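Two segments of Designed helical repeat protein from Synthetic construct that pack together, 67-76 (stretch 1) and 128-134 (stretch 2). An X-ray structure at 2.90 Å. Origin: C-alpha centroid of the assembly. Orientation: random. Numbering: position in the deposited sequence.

Stretch 1 67-76: VELVVRVAEL
Stretch 2 128-134: VRVAELL

Both stretches are internal segments of longer α-helices in one chain, with phi/psi in the helical region throughout, mostly near -60/-40, with Glu68 at -71/-25, and i to i-4 backbone hydrogen bonds of 2.9 Å, such as Glu75 N to Val71 O and Leu133 N to Arg129 O. The helices run nearly parallel, their N-to-C directions 11° apart and their axes approaching to 10.8 Å. Register is set by two CA pairs: Val71 CA lies 6.9 Å from Val130 CA, and Glu75 CA lies 7.0 Å from Leu133 CA. Together the stretches bury 329 Å².

Val128 (chi1 t) lies out of reach, so the contact starts at Arg129, whose CA-to-CB bond points toward stretch 1. With chi1 m, chi2 at -143°, chi3 m and chi4 at 156°, its side chain reaches to the near side of the neighbouring helix. Val71 CG1 (chi1 t) sits over one face of the guanidinium, 3.8 Å from Arg129 NH2, while Glu68 O lies at its edge, 4.1 Å from the same NH2. Glu75 (m, t, chi3 -9°) starts sideways, but its end comes nearer, bringing OE2 to 3.4 Å from Arg129 NH1. This is a salt bridge of charges alone: the oxygen is well out of the guanidinium plane and no N-H points at it. No hydrogen bond crosses the contact.

Val130 (t) projects sideways, yet its CG2 meets Val71 CG2 at 3.8 Å, an apolar contact where the backbones are close. Ala131 and Glu132 (chi1 m) are out of reach.

One helical turn after Arg129, Leu133 (chi1 t, chi2 p) again points toward stretch 1. Its CD2 packs 3.6 Å from Ala74 CB, and Leu133 CD1 and CD2 each lie 3.7 Å from Glu75 CG, so the aliphatic part of the glutamate lines the leucine while its carboxylate faces the arginine. Leu134 (m, t) makes no contact.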

ATOM      1  N   VAL A  67      -6.320  -6.511  -2.045  1.00 59.87           N
ATOM      2  CA  VAL A  67      -5.740  -5.457  -1.221  1.00 60.71           C
ATOM      3  C   VAL A  67      -5.308  -4.250  -2.053  1.00 60.06           C
ATOM      4  O   VAL A  67      -5.462  -3.107  -1.619  1.00 60.22           O
ATOM      5  CB  VAL A  67      -4.545  -5.986  -0.403  1.00 62.00           C
ATOM      6  CG1 VAL A  67      -3.866  -4.859   0.356  1.00 61.15           C
ATOM      7  CG2 VAL A  67      -5.022  -7.050   0.565  1.00 65.12           C
ATOM      8  N   GLU A  68      -4.784  -4.487  -3.254  1.00 60.48           N
ATOM      9  CA  GLU A  68      -4.425  -3.365  -4.116  1.00 61.09           C
ATOM     10  C   GLU A  68      -5.692  -2.690  -4.641  1.00 60.92           C
ATOM     11  O   GLU A  68      -5.684  -1.498  -4.964  1.00 63.42           O
ATOM     12  CB  GLU A  68      -3.515  -3.814  -5.264  1.00 66.40           C
ATOM     13  CG  GLU A  68      -4.138  -4.771  -6.258  1.00 74.24           C
ATOM     14  CD  GLU A  68      -3.109  -5.380  -7.193  1.00 82.25           C
ATOM     15  OE1 GLU A  68      -1.899  -5.159  -6.974  1.00 80.62           O
ATOM     16  OE2 GLU A  68      -3.506  -6.082  -8.146  1.00 93.76           O
ATOM     17  N   LEU A  69      -6.784  -3.447  -4.706  1.00 59.42           N
ATOM     18  CA  LEU A  69      -8.090  -2.856  -4.988  1.00 60.41           C
ATOM     19  C   LEU A  69      -8.530  -1.973  -3.822  1.00 60.90           C
ATOM     20  O   LEU A  69      -9.134  -0.917  -4.024  1.00 62.49           O
ATOM     21  CB  LEU A  69      -9.138  -3.938  -5.263  1.00 64.96           C
ATOM     22  CG  LEU A  69      -9.177  -4.504  -6.684  1.00 70.67           C
ATOM     23  CD1 LEU A  69     -10.205  -5.618  -6.793  1.00 77.88           C
ATOM     24  CD2 LEU A  69      -9.469  -3.401  -7.689  1.00 70.82           C
ATOM     25  N   VAL A  70      -8.221  -2.409  -2.603  1.00 59.96           N
ATOM     26  CA  VAL A  70      -8.500  -1.609  -1.413  1.00 54.95           C
ATOM     27  C   VAL A  70      -7.709  -0.302  -1.460  1.00 56.37           C
ATOM     28  O   VAL A  70      -8.232   0.763  -1.133  1.00 56.65           O
ATOM     29  CB  VAL A  70      -8.164  -2.377  -0.114  1.00 53.62           C
ATOM     30  CG1 VAL A  70      -8.221  -1.453   1.092  1.00 53.44           C
ATOM     31  CG2 VAL A  70      -9.113  -3.551   0.067  1.00 48.02           C
ATOM     32  N   VAL A  71      -6.451  -0.393  -1.882  1.00 59.16           N
ATOM     33  CA  VAL A  71      -5.604   0.785  -2.055  1.00 53.96           C
ATOM     34  C   VAL A  71      -6.197   1.726  -3.102  1.00 50.87           C
ATOM     35  O   VAL A  71      -6.241   2.945  -2.908  1.00 48.31           O
ATOM     36  CB  VAL A  71      -4.170   0.391  -2.465  1.00 50.30           C
ATOM     37  CG1 VAL A  71      -3.341   1.627  -2.781  1.00 50.43           C
ATOM     38  CG2 VAL A  71      -3.515  -0.430  -1.365  1.00 47.90           C
ATOM     39  N   ARG A  72      -6.653   1.145  -4.209  1.00 55.39           N
ATOM     40  CA  ARG A  72      -7.362   1.885  -5.248  1.00 58.09           C
ATOM     41  C   ARG A  72      -8.525   2.676  -4.651  1.00 56.57           C
ATOM     42  O   ARG A  72      -8.673   3.884  -4.888  1.00 60.02           O
ATOM     43  CB  ARG A  72      -7.869   0.923  -6.325  1.00 62.56           C
ATOM     44  CG  ARG A  72      -8.729   1.563  -7.396  1.00 68.40           C
ATOM     45  CD  ARG A  72      -7.905   1.935  -8.610  1.00 72.53           C
ATOM     46  NE  ARG A  72      -8.734   2.434  -9.705  1.00 77.48           N
ATOM     47  CZ  ARG A  72      -9.267   1.663 -10.648  1.00 81.82           C
ATOM     48  NH1 ARG A  72      -9.061   0.353 -10.631  1.00 83.05           N
ATOM     49  NH2 ARG A  72     -10.008   2.201 -11.607  1.00 83.60           N
ATOM     50  N   VAL A  73      -9.339   1.980  -3.863  1.00 54.22           N
ATOM     51  CA  VAL A  73     -10.476   2.589  -3.185  1.00 56.41           C
ATOM     52  C   VAL A  73     -10.027   3.737  -2.286  1.00 57.05           C
ATOM     53  O   VAL A  73     -10.669   4.780  -2.236  1.00 54.75           O
ATOM     54  CB  VAL A  73     -11.255   1.552  -2.345  1.00 56.74           C
ATOM     55  CG1 VAL A  73     -12.275   2.238  -1.452  1.00 55.13           C
ATOM     56  CG2 VAL A  73     -11.930   0.535  -3.251  1.00 55.66           C
ATOM     57  N   ALA A  74      -8.913   3.542  -1.589  1.00 61.98           N
ATOM     58  CA  ALA A  74      -8.381   4.560  -0.688  1.00 55.23           C
ATOM     59  C   ALA A  74      -7.982   5.827  -1.444  1.00 50.29           C
ATOM     60  O   ALA A  74      -8.343   6.938  -1.044  1.00 49.11           O
ATOM     61  CB  ALA A  74      -7.196   4.010   0.089  1.00 51.96           C
ATOM     62  N   GLU A  75      -7.234   5.655  -2.532  1.00 41.82           N
ATOM     63  CA  GLU A  75      -6.856   6.779  -3.386  1.00 73.11           C
ATOM     64  C   GLU A  75      -8.100   7.505  -3.882  1.00 42.82           C
ATOM     65  O   GLU A  75      -8.163   8.742  -3.891  1.00 45.92           O
ATOM     66  CB  GLU A  75      -6.017   6.305  -4.577  1.00 80.37           C
ATOM     67  CG  GLU A  75      -4.697   5.650  -4.202  1.00 93.08           C
ATOM     68  CD  GLU A  75      -3.933   5.145  -5.414  1.00109.28           C
ATOM     69  OE1 GLU A  75      -4.506   5.152  -6.524  1.00111.88           O
ATOM     70  OE2 GLU A  75      -2.761   4.743  -5.257  1.00109.84           O
ATOM     71  N   LEU A  76      -9.094   6.718  -4.288  1.00 46.30           N
ATOM     72  CA  LEU A  76     -10.361   7.271  -4.753  1.00 46.82           C
ATOM     73  C   LEU A  76     -11.020   8.116  -3.668  1.00 49.08           C
ATOM     74  O   LEU A  76     -11.576   9.176  -3.949  1.00 50.15           O
ATOM     75  CB  LEU A  76     -11.301   6.149  -5.197  1.00 47.19           C
ATOM     76  CG  LEU A  76     -12.690   6.582  -5.669  1.00 46.51           C
ATOM     77  CD1 LEU A  76     -12.585   7.632  -6.763  1.00 46.76           C
ATOM     78  CD2 LEU A  76     -13.484   5.378  -6.149  1.00 47.55           C
ATOM     79  N   VAL A 128       4.429   0.305   0.326  1.00 59.97           N
ATOM     80  CA  VAL A 128       5.091   1.554  -0.030  1.00 59.70           C
ATOM     81  C   VAL A 128       4.100   2.524  -0.663  1.00 63.89           C
ATOM     82  O   VAL A 128       4.080   3.712  -0.328  1.00 63.74           O
ATOM     83  CB  VAL A 128       6.269   1.315  -0.991  1.00 58.07           C
ATOM     84  CG1 VAL A 128       6.838   2.638  -1.484  1.00 52.62           C
ATOM     85  CG2 VAL A 128       7.343   0.498  -0.303  1.00 59.28           C
ATOM     86  N   ARG A 129       3.274   2.014  -1.572  1.00 67.16           N
ATOM     87  CA  ARG A 129       2.223   2.826  -2.180  1.00 72.55           C
ATOM     88  C   ARG A 129       1.283   3.382  -1.115  1.00 72.60           C
ATOM     89  O   ARG A 129       0.841   4.529  -1.197  1.00 82.67           O
ATOM     90  CB  ARG A 129       1.429   2.016  -3.206  1.00 78.98           C
ATOM     91  CG  ARG A 129       2.145   1.801  -4.528  1.00 87.58           C
ATOM     92  CD  ARG A 129       1.161   1.855  -5.686  1.00 93.94           C
ATOM     93  NE  ARG A 129       0.092   0.870  -5.547  1.00 95.12           N
ATOM     94  CZ  ARG A 129      -1.104   0.980  -6.117  1.00 89.15           C
ATOM     95  NH1 ARG A 129      -1.390   2.040  -6.859  1.00 85.21           N
ATOM     96  NH2 ARG A 129      -2.018   0.035  -5.938  1.00 88.31           N
ATOM     97  N   VAL A 130       0.980   2.558  -0.116  1.00 64.33           N
ATOM     98  CA  VAL A 130       0.146   2.975   1.004  1.00 54.61           C
ATOM     99  C   VAL A 130       0.831   4.086   1.790  1.00 51.19           C
ATOM    100  O   VAL A 130       0.184   5.029   2.237  1.00 50.08           O
ATOM    101  CB  VAL A 130      -0.177   1.791   1.943  1.00 50.65           C
ATOM    102  CG1 VAL A 130      -0.841   2.277   3.222  1.00 44.24           C
ATOM    103  CG2 VAL A 130      -1.066   0.784   1.234  1.00 48.91           C
ATOM    104  N   ALA A 131       2.148   3.979   1.944  1.00 49.83           N
ATOM    105  CA  ALA A 131       2.920   4.994   2.653  1.00 52.63           C
ATOM    106  C   ALA A 131       2.875   6.328   1.913  1.00 54.36           C
ATOM    107  O   ALA A 131       2.675   7.383   2.522  1.00 53.41           O
ATOM    108  CB  ALA A 131       4.359   4.535   2.836  1.00 54.74           C
ATOM    109  N   GLU A 132       3.057   6.273   0.597  1.00 58.98           N
ATOM    110  CA  GLU A 132       2.992   7.468  -0.238  1.00 62.75           C
ATOM    111  C   GLU A 132       1.603   8.096  -0.177  1.00 60.35           C
ATOM    112  O   GLU A 132       1.458   9.320  -0.106  1.00 64.24           O
ATOM    113  CB  GLU A 132       3.359   7.129  -1.683  1.00 70.42           C
ATOM    114  CG  GLU A 132       4.742   6.520  -1.843  1.00 82.08           C
ATOM    115  CD  GLU A 132       5.008   6.037  -3.255  1.00 95.94           C
ATOM    116  OE1 GLU A 132       4.070   6.066  -4.081  1.00109.53           O
ATOM    117  OE2 GLU A 132       6.152   5.627  -3.540  1.00 93.50           O
ATOM    118  N   LEU A 133       0.583   7.244  -0.200  1.00 58.34           N
ATOM    119  CA  LEU A 133      -0.798   7.694  -0.103  1.00 56.02           C
ATOM    120  C   LEU A 133      -1.043   8.411   1.220  1.00 57.82           C
ATOM    121  O   LEU A 133      -1.651   9.481   1.255  1.00 58.73           O
ATOM    122  CB  LEU A 133      -1.754   6.512  -0.253  1.00 53.01           C
ATOM    123  CG  LEU A 133      -3.242   6.845  -0.329  1.00 56.39           C
ATOM    124  CD1 LEU A 133      -3.508   7.837  -1.448  1.00 55.26           C
ATOM    125  CD2 LEU A 133      -4.043   5.576  -0.538  1.00 64.47           C
ATOM    126  N   LEU A 134      -0.553   7.817   2.304  1.00 57.05           N
ATOM    127  CA  LEU A 134      -0.645   8.412   3.630  1.00 56.51           C
ATOM    128  C   LEU A 134       0.094   9.739   3.671  1.00 58.37           C
ATOM    129  O   LEU A 134      -0.287  10.649   4.405  1.00 58.40           O
ATOM    130  CB  LEU A 134      -0.081   7.465   4.691  1.00 57.93           C
ATOM    131  CG  LEU A 134      -0.899   6.215   5.020  1.00 60.14           C
ATOM    132  CD1 LEU A 134      -0.124   5.290   5.944  1.00 59.13           C
ATOM    133  CD2 LEU A 134      -2.225   6.604   5.645  1.00 60.36           C
TER